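Local coordinates for polysaccharide Lyase Family 6 (PDB 6QPS), which acts as a calcium-binding alginate lyase specific for mannuronic acid, probably cleaving the polysaccharide chain by beta-elimination, at residues L99-E102 / D103-F106; Q205-G209 / N210-I214; I246-S250 / C251-L255; E439-D442 / A443-T447. All blocks are in the same frame, centred on the assembly; numbering follows the deposited sequence.

Interaction 1 (L99-E102 / D103-F106); sequences LQLE and DLLF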
loop_
_atom_site.group_PDB
_atom_site.type_symbol
_atom_site.label_atom_id
_atom_site.label_comp_id
_atom_site.label_asym_id
_atom_site.label_seq_id
_atom_site.Cartn_x
_atom_site.Cartn_y
_atom_site.Cartn_z
ATOM N N LEU A 99 -0.722 -21.456 -9.132
ATOM C CA LEU A 99 -1.950 -21.103 -9.840
ATOM C C LEU A 99 -1.876 -19.639 -10.243
ATOM O O LEU A 99 -1.341 -18.818 -9.485
ATOM C CB LEU A 99 -3.159 -21.317 -8.927
ATOM C CG LEU A 99 -3.245 -22.676 -8.238
ATOM C CD1 LEU A 99 -4.464 -22.707 -7.317
ATOM C CD2 LEU A 99 -3.290 -23.786 -9.252
ATOM N N GLN A 100 -2.380 -19.314 -11.441
ATOM C CA GLN A 100 -2.243 -17.965 -11.986
ATOM C C GLN A 100 -3.546 -17.513 -12.629
ATOM O O GLN A 100 -4.136 -18.248 -13.429
ATOM C CB GLN A 100 -1.126 -17.987 -13.033
ATOM C CG GLN A 100 -0.592 -16.680 -13.515
ATOM C CD GLN A 100 0.861 -16.831 -13.992
ATOM O OE1 GLN A 100 1.727 -17.300 -13.245
ATOM N NE2 GLN A 100 1.115 -16.453 -15.232
ATOM N N LEU A 101 -3.981 -16.308 -12.274
ATOM C CA LEU A 101 -5.057 -15.611 -12.964
ATOM C C LEU A 101 -4.447 -14.523 -13.832
ATOM O O LEU A 101 -3.609 -13.748 -13.350
ATOM C CB LEU A 101 -5.967 -14.923 -11.948
ATOM C CG LEU A 101 -6.965 -15.784 -11.174
ATOM C CD1 LEU A 101 -6.273 -16.689 -10.211
ATOM C CD2 LEU A 101 -7.966 -14.880 -10.453
ATOM N N GLU A 102 -4.911 -14.423 -15.080
ATOM C CA GLU A 102 -4.354 -13.472 -16.038
ATOM C C GLU A 102 -5.436 -12.827 -16.897
ATOM O O GLU A 102 -6.301 -13.511 -17.453
ATOM C CB GLU A 102 -3.391 -14.138 -17.047
ATOM C CG GLU A 102 -2.260 -14.984 -16.486
ATOM C CD GLU A 102 -1.443 -15.655 -17.598
ATOM O OE1 GLU A 102 -1.798 -15.515 -18.797
ATOM O OE2 GLU A 102 -0.466 -16.349 -17.267
ATOM N N ASP A 103 -5.315 -11.520 -17.116
ATOM C CA ASP A 103 -6.064 -10.824 -18.162
ATOM C C ASP A 103 -7.580 -10.838 -17.943
ATOM O O ASP A 103 -8.341 -10.724 -18.908
ATOM C CB ASP A 103 -5.718 -11.371 -19.549
ATOM C CG ASP A 103 -4.296 -11.018 -19.983
ATOM O OD1 ASP A 103 -3.807 -9.923 -19.629
ATOM O OD2 ASP A 103 -3.669 -11.829 -20.703
ATOM N N LEU A 104 -8.035 -10.945 -16.699
ATOM C CA LEU A 104 -9.455 -10.950 -16.365
ATOM C C LEU A 104 -9.913 -9.556 -15.958
ATOM O O LEU A 104 -9.172 -8.819 -15.304
ATOM C CB LEU A 104 -9.727 -11.923 -15.214
ATOM C CG LEU A 104 -9.440 -13.400 -15.517
ATOM C CD1 LEU A 104 -9.616 -14.231 -14.257
ATOM C CD2 LEU A 104 -10.301 -13.958 -16.644
ATOM N N LEU A 105 -11.155 -9.221 -16.299
ATOM C CA LEU A 105 -11.755 -7.946 -15.931
ATOM C C LEU A 105 -12.900 -8.186 -14.962
ATOM O O LEU A 105 -13.975 -8.638 -15.377
ATOM C CB LEU A 105 -12.257 -7.230 -17.176
ATOM C CG LEU A 105 -13.122 -5.985 -16.991
ATOM C CD1 LEU A 105 -12.515 -4.931 -16.139
ATOM C CD2 LEU A 105 -13.433 -5.358 -18.362
ATOM N N PHE A 106 -12.680 -7.846 -13.692
ATOM C CA PHE A 106 -13.718 -7.878 -12.669
ATOM C C PHE A 106 -14.369 -6.497 -12.674
ATOM O O PHE A 106 -13.733 -5.505 -12.310
ATOM C CB PHE A 106 -13.159 -8.235 -11.293
ATOM C CG PHE A 106 -12.495 -9.602 -11.220
ATOM C CD1 PHE A 106 -11.161 -9.764 -11.522
ATOM C CD2 PHE A 106 -13.217 -10.719 -10.842
ATOM C CE1 PHE A 106 -10.558 -11.018 -11.454
ATOM C CE2 PHE A 106 -12.611 -11.976 -10.779
ATOM C CZ PHE A 106 -11.290 -12.119 -11.089
HETATM O O HOH W 1 -3.321 -14.384 -20.937
#
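Leu101 and Leu104 make the apolar side of this corner: the side chains run across one another at an angle, and the nearest methyls, Leu101 CD2 and Leu104 CD1, are 4.2 Å apart. The same CD2 also lies at the edge of the Phe106 ring, near its plane, 4.4 Å from Phe106 CZ, so a single methyl bridges two residues beyond the bend. Leu92 and Ile94 of strand 90-95 and Trp76 of strand 74-78 pack against Leu101 as well.

The polar side belongs to Glu102 and Asp103. Water 1 spans their carboxylates, donating to Glu102 OE1 at 2.9 Å and to Asp103 OD2 at 2.6 Å. Two like charges this close would probably repel, but Arg134 forms salt bridges with both, through NH2 to Glu102 OE1 and NE to Asp103 OD1. Glu102 reaches out on an extended chain, and its OE2 accepts from Gln100 NE2 at 2.6 Å on the anti side, which helps fix the carboxylate's rotation.

The bend itself comes from the backbone. Asp103 has positive phi (64°), which breaks strand 99-111 and swings Leu104 to Phe106 round. Strands that pair in parallel with those of the coils before and after, with a corner between faces, are characteristic of the right-handed parallel beta-helix of chondroitinase B and polysaccharide lyase family 6.

Interaction 2 (Q205-G209 / N210-I214); sequences QPYGG and NGAEI. With CA (calcium ion), chain C.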
loop_
_atom_site.group_PDB
_atom_site.type_symbol
_atom_site.label_atom_id
_atom_site.label_comp_id
_atom_site.label_asym_id
_atom_site.label_seq_id
_atom_site.Cartn_x
_atom_site.Cartn_y
_atom_site.Cartn_z
ATOM N N GLN A 205 -12.599 7.817 -3.617
ATOM C CA GLN A 205 -13.111 9.064 -3.082
ATOM C C GLN A 205 -13.176 9.055 -1.553
ATOM O O GLN A 205 -13.198 7.995 -0.919
ATOM C CB GLN A 205 -14.496 9.326 -3.650
ATOM C CG GLN A 205 -14.507 9.600 -5.150
ATOM C CD GLN A 205 -14.274 11.064 -5.485
ATOM O OE1 GLN A 205 -14.465 11.951 -4.649
ATOM N NE2 GLN A 205 -13.858 11.323 -6.720
ATOM N N PRO A 206 -13.201 10.235 -0.933
ATOM C CA PRO A 206 -13.287 10.286 0.531
ATOM C C PRO A 206 -14.456 9.483 1.094
ATOM O O PRO A 206 -15.599 9.634 0.668
ATOM C CB PRO A 206 -13.416 11.786 0.822
ATOM C CG PRO A 206 -12.658 12.440 -0.327
ATOM C CD PRO A 206 -13.025 11.580 -1.524
ATOM N N TYR A 207 -14.157 8.647 2.092
ATOM C CA TYR A 207 -15.146 7.804 2.752
ATOM C C TYR A 207 -15.848 8.518 3.897
ATOM O O TYR A 207 -16.992 8.185 4.215
ATOM C CB TYR A 207 -14.445 6.527 3.272
ATOM C CG TYR A 207 -15.349 5.430 3.812
ATOM C CD1 TYR A 207 -16.413 4.950 3.070
ATOM C CD2 TYR A 207 -15.117 4.853 5.064
ATOM C CE1 TYR A 207 -17.256 3.950 3.580
ATOM C CE2 TYR A 207 -15.935 3.854 5.565
ATOM C CZ TYR A 207 -16.998 3.405 4.827
ATOM O OH TYR A 207 -17.797 2.401 5.341
ATOM N N GLY A 208 -15.172 9.453 4.557
ATOM C CA GLY A 208 -15.792 10.140 5.672
ATOM C C GLY A 208 -15.703 9.406 6.988
ATOM O O GLY A 208 -16.384 9.787 7.950
ATOM N N GLY A 209 -14.886 8.366 7.057
ATOM C CA GLY A 209 -14.616 7.656 8.289
ATOM C C GLY A 209 -13.439 6.739 8.046
ATOM O O GLY A 209 -12.834 6.741 6.971
ATOM N N ASN A 210 -13.103 5.976 9.072
ATOM C CA ASN A 210 -11.988 5.050 9.002
ATOM C C ASN A 210 -12.409 3.775 8.278
ATOM O O ASN A 210 -13.589 3.414 8.228
ATOM C CB ASN A 210 -11.550 4.699 10.429
ATOM C CG ASN A 210 -10.138 4.156 10.511
ATOM O OD1 ASN A 210 -9.417 4.057 9.519
ATOM N ND2 ASN A 210 -9.736 3.790 11.721
ATOM N N GLY A 211 -11.423 3.092 7.714
ATOM C CA GLY A 211 -11.629 1.828 7.046
ATOM C C GLY A 211 -11.710 1.891 5.537
ATOM O O GLY A 211 -12.424 1.076 4.945
ATOM N N ALA A 212 -10.963 2.798 4.893
ATOM C CA ALA A 212 -10.958 2.945 3.444
ATOM C C ALA A 212 -9.524 2.925 2.914
ATOM O O ALA A 212 -9.212 3.565 1.907
ATOM C CB ALA A 212 -11.748 4.184 3.000
ATOM N N GLU A 213 -8.633 2.199 3.601
ATOM C CA GLU A 213 -7.242 2.065 3.186
ATOM C C GLU A 213 -7.160 1.358 1.827
ATOM O O GLU A 213 -8.042 0.582 1.443
ATOM C CB GLU A 213 -6.482 1.232 4.220
ATOM C CG GLU A 213 -6.462 1.811 5.645
ATOM C CD GLU A 213 -7.613 1.363 6.567
ATOM O OE1 GLU A 213 -8.620 0.790 6.073
ATOM O OE2 GLU A 213 -7.507 1.619 7.807
ATOM N N ILE A 214 -6.061 1.595 1.108
ATOM C CA ILE A 214 -5.779 0.829 -0.107
ATOM C C ILE A 214 -5.083 -0.490 0.231
ATOM O O ILE A 214 -5.537 -1.562 -0.177
ATOM C CB ILE A 214 -4.949 1.660 -1.102
ATOM C CG1 ILE A 214 -5.613 3.002 -1.443
ATOM C CG2 ILE A 214 -4.708 0.872 -2.402
ATOM C CD1 ILE A 214 -7.021 2.915 -1.996
HETATM CA CA CA C . -7.273 3.794 8.681
HETATM O O HOH W 2 -7.061 2.696 10.852
HETATM O O HOH W 3 -6.790 5.908 9.854
#
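Tyr207 turns its CG away from the backbone N (chi1 -171°), which lays the ring beside the returning chain of Asn210 to Ala212, while Asn210, with chi1 -160°, sends its amide out to the calcium ion. The tyrosine touches in two ways. Its CB meets Ala212 CB at 3.6 Å, and the ring edge comes up to a backbone carbonyl in the ring plane, with Tyr207 CE2 3.6 Å from Asn210 O. With a serine in its place, Asn210 O would probably lose the ring edge beside it, and a gap would open where the ring lies along the turn.

This turn sits in the loop between strands 200-201 and 215-218 of the parallel beta-helix and supplies two calcium ligands of this lyase. Asn210 OD1 binds the ion at 2.3 Å and Glu213 OE2 at 2.4 Å, the glutamate chain bending at chi2 to reach it. Waters 2 and 3 bind too, and Glu242 and Glu244 supply further ligands. Asn210 ND2 donates to water 2 at 3.0 Å, so the one amide holds the metal directly and through its water. In the second shell, Gly211 N and Ala212 N both donate to Glu242 OE2.

Interaction 3 (I246-S250 / C251-L255); sequences ISVKS and CHNVL. With ACT (acetate ion), chain D.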
loop_
_atom_site.group_PDB
_atom_site.type_symbol
_atom_site.label_atom_id
_atom_site.label_comp_id
_atom_site.label_asym_id
_atom_site.label_seq_id
_atom_site.Cartn_x
_atom_site.Cartn_y
_atom_site.Cartn_z
ATOM N N ILE A 246 -1.433 3.416 2.617
ATOM C CA ILE A 246 -0.886 2.137 3.045
ATOM C C ILE A 246 -0.773 2.195 4.558
ATOM O O ILE A 246 -0.131 3.115 5.101
ATOM C CB ILE A 246 0.490 1.856 2.433
ATOM C CG1 ILE A 246 0.455 1.934 0.899
ATOM C CG2 ILE A 246 0.996 0.501 2.925
ATOM C CD1 ILE A 246 1.825 1.671 0.265
ATOM N N SER A 247 -1.402 1.235 5.229
ATOM C CA SER A 247 -1.312 1.075 6.681
ATOM C C SER A 247 -0.455 -0.160 6.977
ATOM O O SER A 247 -0.896 -1.305 6.822
ATOM C CB SER A 247 -2.722 0.943 7.224
ATOM O OG SER A 247 -2.782 0.847 8.621
ATOM N N VAL A 248 0.807 0.078 7.333
ATOM C CA VAL A 248 1.739 -1.001 7.662
ATOM C C VAL A 248 1.520 -1.376 9.126
ATOM O O VAL A 248 1.658 -0.520 10.008
ATOM C CB VAL A 248 3.201 -0.579 7.410
ATOM C CG1 VAL A 248 4.121 -1.777 7.689
ATOM C CG2 VAL A 248 3.421 -0.049 5.978
ATOM N N LYS A 249 1.140 -2.634 9.378
ATOM C CA LYS A 249 0.803 -3.122 10.711
ATOM C C LYS A 249 1.471 -4.477 10.982
ATOM O O LYS A 249 0.833 -5.425 11.454
ATOM C CB LYS A 249 -0.723 -3.204 10.887
ATOM C CG LYS A 249 -1.404 -1.827 10.937
ATOM C CD LYS A 249 -2.915 -1.947 11.143
ATOM C CE LYS A 249 -3.514 -0.645 11.645
ATOM N NZ LYS A 249 -4.999 -0.721 11.816
ATOM N N SER A 250 2.772 -4.576 10.683
ATOM C CA SER A 250 3.565 -5.790 10.886
ATOM C C SER A 250 5.029 -5.417 10.639
ATOM O O SER A 250 5.351 -4.248 10.392
ATOM C CB SER A 250 3.077 -6.952 10.021
ATOM O OG SER A 250 3.123 -6.590 8.647
ATOM N N CYS A 251 5.923 -6.403 10.773
ATOM C CA CYS A 251 7.357 -6.147 10.839
ATOM C C CYS A 251 8.120 -6.540 9.579
ATOM O O CYS A 251 7.763 -7.490 8.870
ATOM C CB CYS A 251 7.986 -6.874 12.043
ATOM S SG CYS A 251 7.293 -6.506 13.672
ATOM N N HIS A 252 9.215 -5.812 9.332
ATOM C CA HIS A 252 10.219 -6.175 8.328
ATOM C C HIS A 252 9.696 -6.116 6.891
ATOM O O HIS A 252 10.216 -6.803 6.012
ATOM C CB HIS A 252 10.867 -7.534 8.610
ATOM C CG HIS A 252 11.537 -7.652 9.936
ATOM N ND1 HIS A 252 12.763 -7.075 10.201
ATOM C CD2 HIS A 252 11.180 -8.315 11.064
ATOM C CE1 HIS A 252 13.130 -7.389 11.433
ATOM N NE2 HIS A 252 12.191 -8.140 11.977
ATOM N N ASN A 253 8.695 -5.279 6.620
ATOM C CA ASN A 253 8.216 -5.080 5.262
ATOM C C ASN A 253 9.127 -4.100 4.524
ATOM O O ASN A 253 9.873 -3.324 5.129
ATOM C CB ASN A 253 6.777 -4.558 5.305
ATOM C CG ASN A 253 5.867 -5.524 6.051
ATOM O OD1 ASN A 253 5.609 -6.634 5.571
ATOM N ND2 ASN A 253 5.378 -5.124 7.216
ATOM N N VAL A 254 9.049 -4.133 3.201
ATOM C CA VAL A 254 9.864 -3.285 2.327
ATOM C C VAL A 254 8.920 -2.533 1.392
ATOM O O VAL A 254 8.144 -3.163 0.665
ATOM C CB VAL A 254 10.865 -4.093 1.486
ATOM C CG1 VAL A 254 11.695 -3.186 0.628
ATOM C CG2 VAL A 254 11.803 -4.902 2.377
ATOM N N LEU A 255 8.977 -1.201 1.413
ATOM C CA LEU A 255 8.127 -0.354 0.572
ATOM C C LEU A 255 9.076 0.521 -0.243
ATOM O O LEU A 255 9.738 1.411 0.314
ATOM C CB LEU A 255 7.150 0.460 1.430
ATOM C CG LEU A 255 6.165 -0.432 2.213
ATOM C CD1 LEU A 255 6.649 -0.683 3.640
ATOM C CD2 LEU A 255 4.746 0.107 2.203
HETATM C C ACT D . -6.631 -3.685 13.284
HETATM O O ACT D . -5.545 -3.312 12.854
HETATM O OXT ACT D . -6.885 -4.349 14.319
HETATM C CH3 ACT D . -7.850 -3.228 12.489
#
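Ile246 and Val248 face Leu255 across a corner of the right-handed parallel beta-helix, where the chain leaves strand 247-249 and comes back as strand 254-255, segments 246-250 and 251-255 running 150° apart. These side chains point into the coil and meet tip to tip. Leu255 CD2 is the methyl that does most of the touching, 3.8 Å from Ile246 CG2 and 4.0 Å from Val248 CG2.

Nearer the bend, Val248 and Asn253 slide past each other in opposite directions, Val248 CG1 lying 3.6 Å from Asn253 ND2. That amide nitrogen is aimed at Ser250: Asn253 ND2 donates to Ser250 OG at 3.0 Å, with a nearly straight N-H...O angle of 163° and the hydroxyl in the amide plane. Ser250 holds its OG between its own backbone N and carbonyl carbon (chi1 58°), where it can take this bond and also bond Ile217 O. At the other end of the amide, OD1 accepts from Thr229 N of the preceding coil, so both polar atoms of this buried group are used and its flip is fixed. A leucine in place of Asn253 would probably leave Ser250 OG without its amide donor and Thr229 N without an acceptor.

Lys249 points the opposite way, off the coil, and on its extended chain Lys249 NZ donates to O of an acetate ion, probably from the crystallisation liquor, at 2.8 Å.

Interaction 4 (E439-D442 / A443-T447); sequences ERID and ACIFT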
loop_
_atom_site.group_PDB
_atom_site.type_symbol
_atom_site.label_atom_id
_atom_site.label_comp_id
_atom_site.label_asym_id
_atom_site.label_seq_id
_atom_site.Cartn_x
_atom_site.Cartn_y
_atom_site.Cartn_z
ATOM N N GLU A 439 12.825 11.658 -13.520
ATOM C CA GLU A 439 13.376 10.305 -13.518
ATOM C C GLU A 439 12.529 9.365 -12.665
ATOM O O GLU A 439 12.257 8.228 -13.061
ATOM C CB GLU A 439 14.819 10.316 -13.009
ATOM C CG GLU A 439 15.809 10.938 -13.987
ATOM C CD GLU A 439 17.191 11.138 -13.385
ATOM O OE1 GLU A 439 17.421 10.708 -12.232
ATOM O OE2 GLU A 439 18.046 11.744 -14.066
ATOM N N ARG A 440 12.118 9.823 -11.482
ATOM C CA ARG A 440 11.344 8.980 -10.571
ATOM C C ARG A 440 9.977 8.639 -11.152
ATOM O O ARG A 440 9.551 7.480 -11.116
ATOM C CB ARG A 440 11.188 9.691 -9.229
ATOM C CG ARG A 440 12.458 9.760 -8.403
ATOM C CD ARG A 440 12.288 10.737 -7.243
ATOM N NE ARG A 440 13.447 10.722 -6.361
ATOM C CZ ARG A 440 13.523 10.010 -5.235
ATOM N NH1 ARG A 440 12.506 9.263 -4.804
ATOM N NH2 ARG A 440 14.643 10.058 -4.517
ATOM N N ILE A 441 9.278 9.630 -11.704
ATOM C CA ILE A 441 7.964 9.384 -12.291
ATOM C C ILE A 441 8.085 8.517 -13.542
ATOM O O ILE A 441 7.354 7.531 -13.706
ATOM C CB ILE A 441 7.264 10.722 -12.576
ATOM C CG1 ILE A 441 6.860 11.396 -11.265
ATOM C CG2 ILE A 441 6.039 10.496 -13.444
ATOM C CD1 ILE A 441 6.489 12.878 -11.427
ATOM N N ASP A 442 9.023 8.850 -14.432
ATOM C CA ASP A 442 9.231 8.032 -15.626
ATOM C C ASP A 442 9.456 6.570 -15.251
ATOM O O ASP A 442 8.918 5.662 -15.898
ATOM C CB ASP A 442 10.433 8.550 -16.418
ATOM C CG ASP A 442 10.135 9.825 -17.212
ATOM O OD1 ASP A 442 8.990 10.324 -17.157
ATOM O OD2 ASP A 442 11.068 10.313 -17.884
ATOM N N ALA A 443 10.254 6.315 -14.210
ATOM C CA ALA A 443 10.545 4.928 -13.857
ATOM C C ALA A 443 9.312 4.190 -13.349
ATOM O O ALA A 443 9.244 2.960 -13.468
ATOM C CB ALA A 443 11.654 4.865 -12.800
ATOM N N CYS A 444 8.358 4.893 -12.741
ATOM C CA CYS A 444 7.211 4.211 -12.152
ATOM C C CYS A 444 6.032 4.043 -13.109
ATOM O O CYS A 444 5.293 3.053 -12.991
ATOM C CB CYS A 444 6.702 4.905 -10.883
ATOM S SG CYS A 444 5.737 3.851 -9.771
ATOM N N ILE A 445 5.808 4.955 -14.059
ATOM C CA ILE A 445 4.522 4.928 -14.753
ATOM C C ILE A 445 4.496 4.169 -16.074
ATOM O O ILE A 445 3.408 3.845 -16.565
ATOM C CB ILE A 445 3.925 6.336 -14.953
ATOM C CG1 ILE A 445 4.757 7.163 -15.942
ATOM C CG2 ILE A 445 3.754 7.031 -13.621
ATOM C CD1 ILE A 445 4.113 8.512 -16.324
ATOM N N PHE A 446 5.624 3.893 -16.675
ATOM C CA PHE A 446 5.535 3.357 -18.022
ATOM C C PHE A 446 5.570 1.841 -18.070
ATOM O O PHE A 446 5.414 1.286 -19.158
ATOM C CB PHE A 446 6.571 4.008 -18.923
ATOM C CG PHE A 446 6.346 5.481 -19.099
ATOM C CD1 PHE A 446 7.308 6.390 -18.691
ATOM C CD2 PHE A 446 5.165 5.957 -19.663
ATOM C CE1 PHE A 446 7.110 7.741 -18.859
ATOM C CE2 PHE A 446 4.953 7.307 -19.812
ATOM C CZ PHE A 446 5.929 8.203 -19.417
ATOM N N THR A 447 5.668 1.174 -16.914
ATOM C CA THR A 447 5.623 -0.275 -16.811
ATOM C C THR A 447 4.526 -0.759 -15.856
ATOM O O THR A 447 4.548 -1.916 -15.423
ATOM C CB THR A 447 7.009 -0.724 -16.335
ATOM O OG1 THR A 447 6.978 -2.107 -16.017
ATOM C CG2 THR A 447 7.457 0.141 -15.124
HETATM O O HOH W 4 8.125 3.172 -16.304
#
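Ile445 packs back on Ile441 one turn earlier in helix 433-445. Its CB lies 3.8 Å from Ile441 O. With chi1 at 68°, CG1 is tucked back over the main chain, flanked by N and C, which brings Ile445 CG1 to 3.4 Å from Ile441 O and also sets it 3.6 Å above the plane of the Phe446 ring, over its centre: a CH-pi contact. CG2 also rests near Ile441 O. The tip, Ile445 CD1, reaches Ile441 CG2 at 4.0 Å, the two side chains crossing at an angle.

Ile441 O is itself gripped twice, by Ile445 N at 3.0 Å, almost in line with the C=O bond, and by Cys444 N from above the carbonyl plane. Taking both an i+3 and an i+4 donor on this one oxygen is consistent with the helix tightening toward its end at Ile445. One residue on, the regular bond is replaced by a solvent bridge: water 4 accepts from Phe446 N at 2.6 Å and donates to Asp442 O. The Phe446 side chain runs alongside Asp442, with CE1 3.6 Å from Asp442 OD1, ring and carboxylate planes 52° apart. That carboxylate pairs with Arg467 and Lys438.

Ile441, Cys444 and Ile445 rest on Leu259 of strand 254-261, while Ile463 of helix 454-465 meets both isoleucines, and Asp464 touches Ile445 and Phe446.

The four contacts follow one another along the chain, each within a single unbroken run, so none nests in or crosses another. Interaction 1 marks a corner in strand 99-111, in the N-terminal half of the beta-helix. Interaction 2 closes a turn in the loop between strands 200-201 and 215-218, and interaction 3 closes the corner between strands 244-249 and 254-261. These two touch, Glu213 CG packing on Ser247 CB at 4.2 Å, which ties the calcium loop to the neighbouring strand. Interaction 4 ends helix 433-445, which returns to lie against strand 254-261, the strand interaction 3 leads into, although their nearest atoms stay about 10 Å apart.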